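PDB 1DYS: endoglucanase from Humicola insolens, which hydrolyses internal beta-1,4-glucosidic linkages of cellulose as a family 6 endoglucanase and so contributes to the recycling of plant biomass. Local coordinates for residues F6-L11 / P293-N297; V130-L136 / H174-D180. Residues are numbered along the deposited sequence.

Overall arrangement
Both contacts reach the parallel sheet of the distorted alpha/beta barrel known for family 6 glycoside hydrolases, and their centres lie 14 Å apart. Along the chain contact 2 is nested inside contact 1: 6-11, then 130-136 and 174-180, and finally 293-297. Contact 2 pairs two central strands, with D180 beside D139, a probable proton donor. Contact 1 brings the N-terminal strand 10-11 against the loop leading into strand 303-307, which F6 and L11 also reach. The contacts pack directly: F6 CZ is 3.5 Å from A133 CB and F6 CE1 is 3.4 Å from Y178 OH, which places F6 on the sheet face lined by A133 and Y178.

Contact 1. Residues F6-L11 / P293-N297; sequences FSGRTL and PFTTN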
ATOM      1  N   PHE A   6      14.590  28.392   5.226  1.00 20.14           N
ATOM      2  CA  PHE A   6      14.002  28.100   6.522  1.00 18.69           C
ATOM      3  C   PHE A   6      14.295  29.230   7.530  1.00 21.14           C
ATOM      4  O   PHE A   6      13.727  29.238   8.601  1.00 19.59           O
ATOM      5  CB  PHE A   6      14.532  26.782   7.078  1.00 17.61           C
ATOM      6  CG  PHE A   6      14.027  25.570   6.334  1.00 12.55           C
ATOM      7  CD1 PHE A   6      14.688  25.086   5.205  1.00 17.74           C
ATOM      8  CD2 PHE A   6      12.881  24.937   6.766  1.00 19.19           C
ATOM      9  CE1 PHE A   6      14.232  23.969   4.528  1.00 19.08           C
ATOM     10  CE2 PHE A   6      12.376  23.851   6.078  1.00 13.64           C
ATOM     11  CZ  PHE A   6      13.068  23.377   4.976  1.00 17.40           C
ATOM     12  N   SER A   7      15.262  30.066   7.192  1.00 24.32           N
ATOM     13  CA  SER A   7      15.648  31.200   8.036  1.00 25.88           C
ATOM     14  C   SER A   7      14.461  32.039   8.474  1.00 20.85           C
ATOM     15  O   SER A   7      13.671  32.599   7.702  1.00 24.54           O
ATOM     16  CB  SER A   7      16.620  32.103   7.253  1.00 26.78           C
ATOM     17  OG  SER A   7      17.579  32.685   8.123  1.00 41.47           O
ATOM     18  N   GLY A   8      14.266  32.126   9.790  1.00 26.40           N
ATOM     19  CA  GLY A   8      13.211  32.851  10.425  1.00 24.54           C
ATOM     20  C   GLY A   8      11.819  32.271  10.253  1.00 26.47           C
ATOM     21  O   GLY A   8      10.826  32.875  10.640  1.00 27.08           O
ATOM     22  N   ARG A   9      11.726  31.046   9.731  1.00 21.06           N
ATOM     23  CA  ARG A   9      10.444  30.385   9.530  1.00 22.18           C
ATOM     24  C   ARG A   9      10.265  29.211  10.483  1.00 18.93           C
ATOM     25  O   ARG A   9      11.208  28.766  11.113  1.00 19.47           O
ATOM     26  CB  ARG A   9      10.325  29.963   8.055  1.00 23.74           C
ATOM     27  CG  ARG A   9      10.147  31.158   7.142  1.00 23.86           C
ATOM     28  CD  ARG A   9       9.889  30.833   5.673  1.00 27.92           C
ATOM     29  NE  ARG A   9       9.624  32.091   4.960  1.00 27.01           N
ATOM     30  CZ  ARG A   9      10.328  32.586   3.957  1.00 37.53           C
ATOM     31  NH1 ARG A   9      11.375  31.922   3.492  1.00 36.85           N
ATOM     32  NH2 ARG A   9       9.942  33.749   3.432  1.00 32.23           N
ATOM     33  N   THR A  10       9.046  28.699  10.598  1.00 24.28           N
ATOM     34  CA  THR A  10       8.766  27.515  11.413  1.00 19.42           C
ATOM     35  C   THR A  10       8.264  26.405  10.477  1.00 24.81           C
ATOM     36  O   THR A  10       7.378  26.707   9.689  1.00 20.25           O
ATOM     37  CB  THR A  10       7.664  27.777  12.440  1.00 26.72           C
ATOM     38  OG1 THR A  10       6.634  28.577  11.835  1.00 25.66           O
ATOM     39  CG2 THR A  10       8.262  28.553  13.618  1.00 28.94           C
ATOM     40  N   LEU A  11       8.842  25.213  10.550  1.00 19.06           N
ATOM     41  CA  LEU A  11       8.309  24.103   9.732  1.00 19.38           C
ATOM     42  C   LEU A  11       6.897  23.794  10.194  1.00 14.73           C
ATOM     43  O   LEU A  11       6.542  23.647  11.356  1.00 15.07           O
ATOM     44  CB  LEU A  11       9.212  22.873   9.902  1.00 16.36           C
ATOM     45  CG  LEU A  11       8.800  21.673   9.035  1.00 17.32           C
ATOM     46  CD1 LEU A  11       8.750  21.949   7.535  1.00 18.77           C
ATOM     47  CD2 LEU A  11       9.717  20.491   9.373  1.00 16.40           C
ATOM     48  N   PRO A 293      13.917  18.412  17.213  1.00 19.51           N
ATOM     49  CA  PRO A 293      12.881  19.088  16.424  1.00 16.62           C
ATOM     50  C   PRO A 293      13.511  20.091  15.479  1.00 17.64           C
ATOM     51  O   PRO A 293      14.653  20.512  15.616  1.00 19.12           O
ATOM     52  CB  PRO A 293      11.933  19.766  17.426  1.00 21.39           C
ATOM     53  CG  PRO A 293      12.234  18.943  18.685  1.00 21.89           C
ATOM     54  CD  PRO A 293      13.744  18.682  18.632  1.00 20.59           C
ATOM     55  N   PHE A 294      12.704  20.533  14.495  1.00 15.74           N
ATOM     56  CA  PHE A 294      13.192  21.475  13.523  1.00 18.02           C
ATOM     57  C   PHE A 294      13.975  22.647  14.141  1.00 19.91           C
ATOM     58  O   PHE A 294      13.535  23.268  15.090  1.00 19.02           O
ATOM     59  CB  PHE A 294      12.016  22.014  12.689  1.00 18.48           C
ATOM     60  CG  PHE A 294      12.328  23.337  12.031  1.00 18.57           C
ATOM     61  CD1 PHE A 294      13.093  23.365  10.891  1.00 17.71           C
ATOM     62  CD2 PHE A 294      11.883  24.539  12.556  1.00 20.19           C
ATOM     63  CE1 PHE A 294      13.424  24.569  10.290  1.00 22.25           C
ATOM     64  CE2 PHE A 294      12.194  25.744  11.960  1.00 17.34           C
ATOM     65  CZ  PHE A 294      12.978  25.776  10.819  1.00 17.52           C
ATOM     66  N   THR A 295      15.094  22.939  13.465  1.00 18.12           N
ATOM     67  CA  THR A 295      15.914  24.092  13.826  1.00 19.71           C
ATOM     68  C   THR A 295      16.832  24.462  12.674  1.00 18.88           C
ATOM     69  O   THR A 295      17.242  23.584  11.897  1.00 20.71           O
ATOM     70  CB  THR A 295      16.720  23.852  15.128  1.00 16.83           C
ATOM     71  OG1 THR A 295      17.420  25.104  15.403  1.00 22.18           O
ATOM     72  CG2 THR A 295      17.750  22.766  14.956  1.00 26.18           C
ATOM     73  N   THR A 296      17.207  25.758  12.595  1.00 18.59           N
ATOM     74  CA  THR A 296      18.188  26.175  11.609  1.00 19.93           C
ATOM     75  C   THR A 296      19.554  26.344  12.294  1.00 22.13           C
ATOM     76  O   THR A 296      20.559  26.593  11.631  1.00 20.87           O
ATOM     77  CB  THR A 296      17.838  27.487  10.894  1.00 26.99           C
ATOM     78  OG1 THR A 296      17.476  28.477  11.884  1.00 23.44           O
ATOM     79  CG2 THR A 296      16.650  27.402   9.955  1.00 23.00           C
ATOM     80  N   ASN A 297      19.584  26.102  13.599  1.00 24.08           N
ATOM     81  CA  ASN A 297      20.848  26.144  14.386  1.00 23.19           C
ATOM     82  C   ASN A 297      21.533  24.793  14.204  1.00 21.04           C
ATOM     83  O   ASN A 297      21.523  23.907  15.068  1.00 25.87           O
ATOM     84  CB  ASN A 297      20.472  26.344  15.846  1.00 28.03           C
ATOM     85  CG  ASN A 297      19.898  27.676  16.263  1.00 44.66           C
ATOM     86  OD1 ASN A 297      20.109  28.736  15.663  1.00 51.46           O
ATOM     87  ND2 ASN A 297      19.136  27.678  17.366  1.00 44.39           N
TER
HETATM   88  O   HOH W   1      15.819  30.753  11.829  1.00 30.03           O
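The contact is mainly apolar and centres on F294, whose ring reaches into 6-11; the residue has 102 Å² covered there, out of 247 Å² summed over both sides. L11 CB sits over one face of that ring, 4.1 Å from the centroid and 23° off the normal, a CH-pi contact. The F6 ring meets F294 obliquely, with centroids 5.8 Å apart, planes at 42° and F6 CD2 to F294 CE1 at 3.6 Å. At the ring edge, R9 O comes within 3.3 Å of F294 CE2. The methyl of T296 extends the patch, its CG2 lying 3.6 Å from F6 CB.

One water bridges the segments, accepting from G8 N at 2.9 Å and lying 2.8 Å from T296 OG1. Each segment also braces itself: a type II turn from F6 to R9 is closed by R9 N to F6 O (2.9 Å), with G8 at positive phi, and T295 OG1 accepts from N297 N (3.0 Å) in an ST turn.

F294 thus joins the N-terminal strand to the loop before strand 303-307. F6, L11 and F294 pack on that strand, T295 shares a backbone hydrogen bond with its I306, and T10 pairs with strand 79-85 through I80.

Contact 2. Residues V130-L136 / H174-D180; sequences VQFAVIL and HIHLYLD
Two parallel strands (phi -69° to -126°, psi 111° to 139°) approach to 4.6 Å between axes, crossing at -23°. Register runs from F132-I175 to L136-L179, CA-CA near 4.9 Å. The ladder zigzags: F132 N to H174 O, H176 N to F132 O and L136 N to Y178 O at 2.8 Å, V134 N to H176 O and Y178 N to V134 O at 2.9 Å, D180 N to L136 O at 3.1 Å.

On one face V134 (t) fits between I175 and L177, CB 3.9 Å from L177 CD2; L136 (mt) sets CD1 4.2 Å from L177 CB. H174 (p), NE2 hydrogen-bonded to L124 O, abuts F132, CD2 to CD2 3.8 Å. On the other, A133 accommodates the Y178 ring, CB to CE2 4.2 Å; Q131 (mm) OE1 accepts from H176 NE2 (2.8 Å).

Helices 140-146 and 150-169 complete a beta-alpha-beta crossover. D180 OD1 hydrogen-bonds S217 OG, and OD2 the N of D139, a probable proton donor. Strands 79-85 and 215-218 flank the pair; helix 108-126 packs on F132, V134 and I175.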
ATOM      1  N   VAL A 130       2.556  31.122  -0.144  1.00 19.32           N
ATOM      2  CA  VAL A 130       3.101  30.126   0.789  1.00 19.81           C
ATOM      3  C   VAL A 130       4.502  29.681   0.422  1.00 16.92           C
ATOM      4  O   VAL A 130       4.813  29.439  -0.745  1.00 17.20           O
ATOM      5  CB  VAL A 130       2.126  28.925   0.765  1.00 14.96           C
ATOM      6  CG1 VAL A 130       2.596  27.781   1.656  1.00 22.58           C
ATOM      7  CG2 VAL A 130       0.732  29.385   1.205  1.00 16.89           C
ATOM      8  N   GLN A 131       5.360  29.509   1.456  1.00 16.00           N
ATOM      9  CA  GLN A 131       6.692  28.994   1.130  1.00 17.10           C
ATOM     10  C   GLN A 131       6.714  27.461   1.216  1.00 15.89           C
ATOM     11  O   GLN A 131       6.179  26.969   2.220  1.00 18.07           O
ATOM     12  CB  GLN A 131       7.752  29.567   2.115  1.00 15.42           C
ATOM     13  CG  GLN A 131       7.847  31.093   1.896  1.00 19.47           C
ATOM     14  CD  GLN A 131       8.625  31.474   0.656  1.00 18.68           C
ATOM     15  OE1 GLN A 131       9.656  30.887   0.316  1.00 21.52           O
ATOM     16  NE2 GLN A 131       8.109  32.466  -0.079  1.00 23.09           N
ATOM     17  N   PHE A 132       7.355  26.794   0.265  1.00 14.56           N
ATOM     18  CA  PHE A 132       7.390  25.342   0.283  1.00 15.44           C
ATOM     19  C   PHE A 132       8.807  24.799   0.221  1.00 19.18           C
ATOM     20  O   PHE A 132       9.660  25.288  -0.524  1.00 16.83           O
ATOM     21  CB  PHE A 132       6.669  24.777  -0.970  1.00 13.70           C
ATOM     22  CG  PHE A 132       5.198  25.061  -1.060  1.00 12.58           C
ATOM     23  CD1 PHE A 132       4.226  24.288  -0.443  1.00 14.61           C
ATOM     24  CD2 PHE A 132       4.768  26.213  -1.721  1.00 14.89           C
ATOM     25  CE1 PHE A 132       2.902  24.603  -0.536  1.00 16.67           C
ATOM     26  CE2 PHE A 132       3.430  26.550  -1.776  1.00 14.44           C
ATOM     27  CZ  PHE A 132       2.464  25.732  -1.214  1.00 24.08           C
ATOM     28  N   ALA A 133       9.042  23.752   1.013  1.00 13.43           N
ATOM     29  CA  ALA A 133      10.249  22.960   0.897  1.00 12.38           C
ATOM     30  C   ALA A 133       9.813  21.566   0.382  1.00 16.52           C
ATOM     31  O   ALA A 133       9.019  20.921   1.062  1.00 14.68           O
ATOM     32  CB  ALA A 133      10.994  22.690   2.190  1.00 13.99           C
ATOM     33  N   VAL A 134      10.259  21.247  -0.820  1.00 13.32           N
ATOM     34  CA  VAL A 134       9.797  19.982  -1.404  1.00 14.91           C
ATOM     35  C   VAL A 134      10.971  19.044  -1.501  1.00 15.83           C
ATOM     36  O   VAL A 134      11.985  19.275  -2.139  1.00 14.31           O
ATOM     37  CB  VAL A 134       9.189  20.199  -2.815  1.00 14.14           C
ATOM     38  CG1 VAL A 134       8.803  18.861  -3.438  1.00 12.93           C
ATOM     39  CG2 VAL A 134       8.015  21.153  -2.742  1.00 15.66           C
ATOM     40  N   ILE A 135      10.835  17.859  -0.885  1.00 11.12           N
ATOM     41  CA  ILE A 135      11.785  16.805  -0.959  1.00 11.50           C
ATOM     42  C   ILE A 135      11.397  15.960  -2.174  1.00 12.31           C
ATOM     43  O   ILE A 135      10.263  15.507  -2.293  1.00 14.89           O
ATOM     44  CB  ILE A 135      11.849  15.970   0.322  1.00 12.69           C
ATOM     45  CG1 ILE A 135      12.552  16.840   1.373  1.00 11.65           C
ATOM     46  CG2 ILE A 135      12.541  14.638   0.053  1.00 13.80           C
ATOM     47  CD1 ILE A 135      12.732  16.134   2.720  1.00 13.61           C
ATOM     48  N   LEU A 136      12.399  15.816  -3.037  1.00 13.71           N
ATOM     49  CA  LEU A 136      12.116  15.085  -4.247  1.00 12.72           C
ATOM     50  C   LEU A 136      12.613  13.647  -4.195  1.00 10.83           C
ATOM     51  O   LEU A 136      13.777  13.297  -4.184  1.00 13.13           O
ATOM     52  CB  LEU A 136      12.776  15.715  -5.475  1.00 12.51           C
ATOM     53  CG  LEU A 136      12.422  17.178  -5.728  1.00 16.39           C
ATOM     54  CD1 LEU A 136      13.493  17.765  -6.629  1.00 15.36           C
ATOM     55  CD2 LEU A 136      11.023  17.272  -6.316  1.00 18.35           C
ATOM     56  N   HIS A 174       9.070  30.770  -4.421  1.00 17.75           N
ATOM     57  CA  HIS A 174       8.512  30.330  -3.161  1.00 17.50           C
ATOM     58  C   HIS A 174       8.570  28.797  -3.031  1.00 16.39           C
ATOM     59  O   HIS A 174       8.110  28.249  -2.044  1.00 17.58           O
ATOM     60  CB  HIS A 174       7.082  30.830  -2.950  1.00 17.07           C
ATOM     61  CG  HIS A 174       6.141  30.252  -3.977  1.00 20.56           C
ATOM     62  ND1 HIS A 174       6.227  30.545  -5.321  1.00 21.16           N
ATOM     63  CD2 HIS A 174       5.113  29.388  -3.830  1.00 20.15           C
ATOM     64  CE1 HIS A 174       5.271  29.891  -5.963  1.00 13.95           C
ATOM     65  NE2 HIS A 174       4.599  29.140  -5.091  1.00 18.66           N
ATOM     66  N   ILE A 175       9.201  28.178  -4.027  1.00 19.18           N
ATOM     67  CA  ILE A 175       9.357  26.715  -4.000  1.00 15.87           C
ATOM     68  C   ILE A 175      10.839  26.373  -3.905  1.00 17.27           C
ATOM     69  O   ILE A 175      11.659  26.727  -4.758  1.00 18.00           O
ATOM     70  CB  ILE A 175       8.789  26.062  -5.274  1.00 23.04           C
ATOM     71  CG1 ILE A 175       7.301  26.350  -5.452  1.00 19.39           C
ATOM     72  CG2 ILE A 175       9.041  24.547  -5.234  1.00 17.36           C
ATOM     73  CD1 ILE A 175       6.760  25.855  -6.804  1.00 16.58           C
ATOM     74  N   HIS A 176      11.226  25.646  -2.838  1.00 15.25           N
ATOM     75  CA  HIS A 176      12.612  25.296  -2.566  1.00 18.06           C
ATOM     76  C   HIS A 176      12.817  23.788  -2.650  1.00 17.50           C
ATOM     77  O   HIS A 176      12.205  23.065  -1.883  1.00 19.93           O
ATOM     78  CB  HIS A 176      12.978  25.822  -1.170  1.00 20.20           C
ATOM     79  CG  HIS A 176      12.561  27.275  -1.071  1.00 17.31           C
ATOM     80  ND1 HIS A 176      13.327  28.286  -1.633  1.00 23.89           N
ATOM     81  CD2 HIS A 176      11.452  27.831  -0.560  1.00 16.22           C
ATOM     82  CE1 HIS A 176      12.674  29.424  -1.409  1.00 19.91           C
ATOM     83  NE2 HIS A 176      11.551  29.196  -0.770  1.00 17.72           N
ATOM     84  N   LEU A 177      13.559  23.384  -3.670  1.00 16.15           N
ATOM     85  CA  LEU A 177      13.688  21.956  -3.956  1.00 20.26           C
ATOM     86  C   LEU A 177      14.897  21.337  -3.321  1.00 18.87           C
ATOM     87  O   LEU A 177      16.013  21.828  -3.437  1.00 17.54           O
ATOM     88  CB  LEU A 177      13.706  21.768  -5.476  1.00 16.68           C
ATOM     89  CG  LEU A 177      12.481  22.300  -6.230  1.00 20.48           C
ATOM     90  CD1 LEU A 177      12.678  22.139  -7.735  1.00 23.84           C
ATOM     91  CD2 LEU A 177      11.208  21.596  -5.784  1.00 19.91           C
ATOM     92  N   TYR A 178      14.680  20.185  -2.658  1.00 15.13           N
ATOM     93  CA  TYR A 178      15.745  19.418  -2.044  1.00 16.57           C
ATOM     94  C   TYR A 178      15.678  18.019  -2.623  1.00 13.83           C
ATOM     95  O   TYR A 178      14.723  17.262  -2.392  1.00 16.26           O
ATOM     96  CB  TYR A 178      15.570  19.419  -0.516  1.00 13.81           C
ATOM     97  CG  TYR A 178      15.800  20.778   0.150  1.00 14.31           C
ATOM     98  CD1 TYR A 178      17.098  21.130   0.529  1.00 13.04           C
ATOM     99  CD2 TYR A 178      14.771  21.655   0.373  1.00 14.39           C
ATOM    100  CE1 TYR A 178      17.334  22.346   1.161  1.00 13.10           C
ATOM    101  CE2 TYR A 178      14.988  22.885   0.971  1.00 14.79           C
ATOM    102  CZ  TYR A 178      16.268  23.213   1.351  1.00 16.55           C
ATOM    103  OH  TYR A 178      16.423  24.433   1.960  1.00 17.40           O
ATOM    104  N   LEU A 179      16.648  17.628  -3.430  1.00 13.35           N
ATOM    105  CA  LEU A 179      16.716  16.323  -4.087  1.00 17.07           C
ATOM    106  C   LEU A 179      17.286  15.290  -3.139  1.00 19.44           C
ATOM    107  O   LEU A 179      18.367  15.454  -2.555  1.00 16.44           O
ATOM    108  CB  LEU A 179      17.521  16.490  -5.392  1.00 16.46           C
ATOM    109  CG  LEU A 179      17.773  15.265  -6.241  1.00 19.83           C
ATOM    110  CD1 LEU A 179      16.451  14.660  -6.719  1.00 15.49           C
ATOM    111  CD2 LEU A 179      18.648  15.644  -7.448  1.00 23.07           C
ATOM    112  N   ASP A 180      16.520  14.199  -2.945  1.00 14.36           N
ATOM    113  CA  ASP A 180      16.923  13.246  -1.904  1.00 15.05           C
ATOM    114  C   ASP A 180      18.175  12.495  -2.258  1.00 13.43           C
ATOM    115  O   ASP A 180      18.324  12.103  -3.412  1.00 14.07           O
ATOM    116  CB  ASP A 180      15.739  12.271  -1.624  1.00 12.47           C
ATOM    117  CG  ASP A 180      16.198  11.474  -0.411  1.00 13.76           C
ATOM    118  OD1 ASP A 180      16.144  12.033   0.660  1.00 13.82           O
ATOM    119  OD2 ASP A 180      16.647  10.335  -0.565  1.00 13.22           O
TER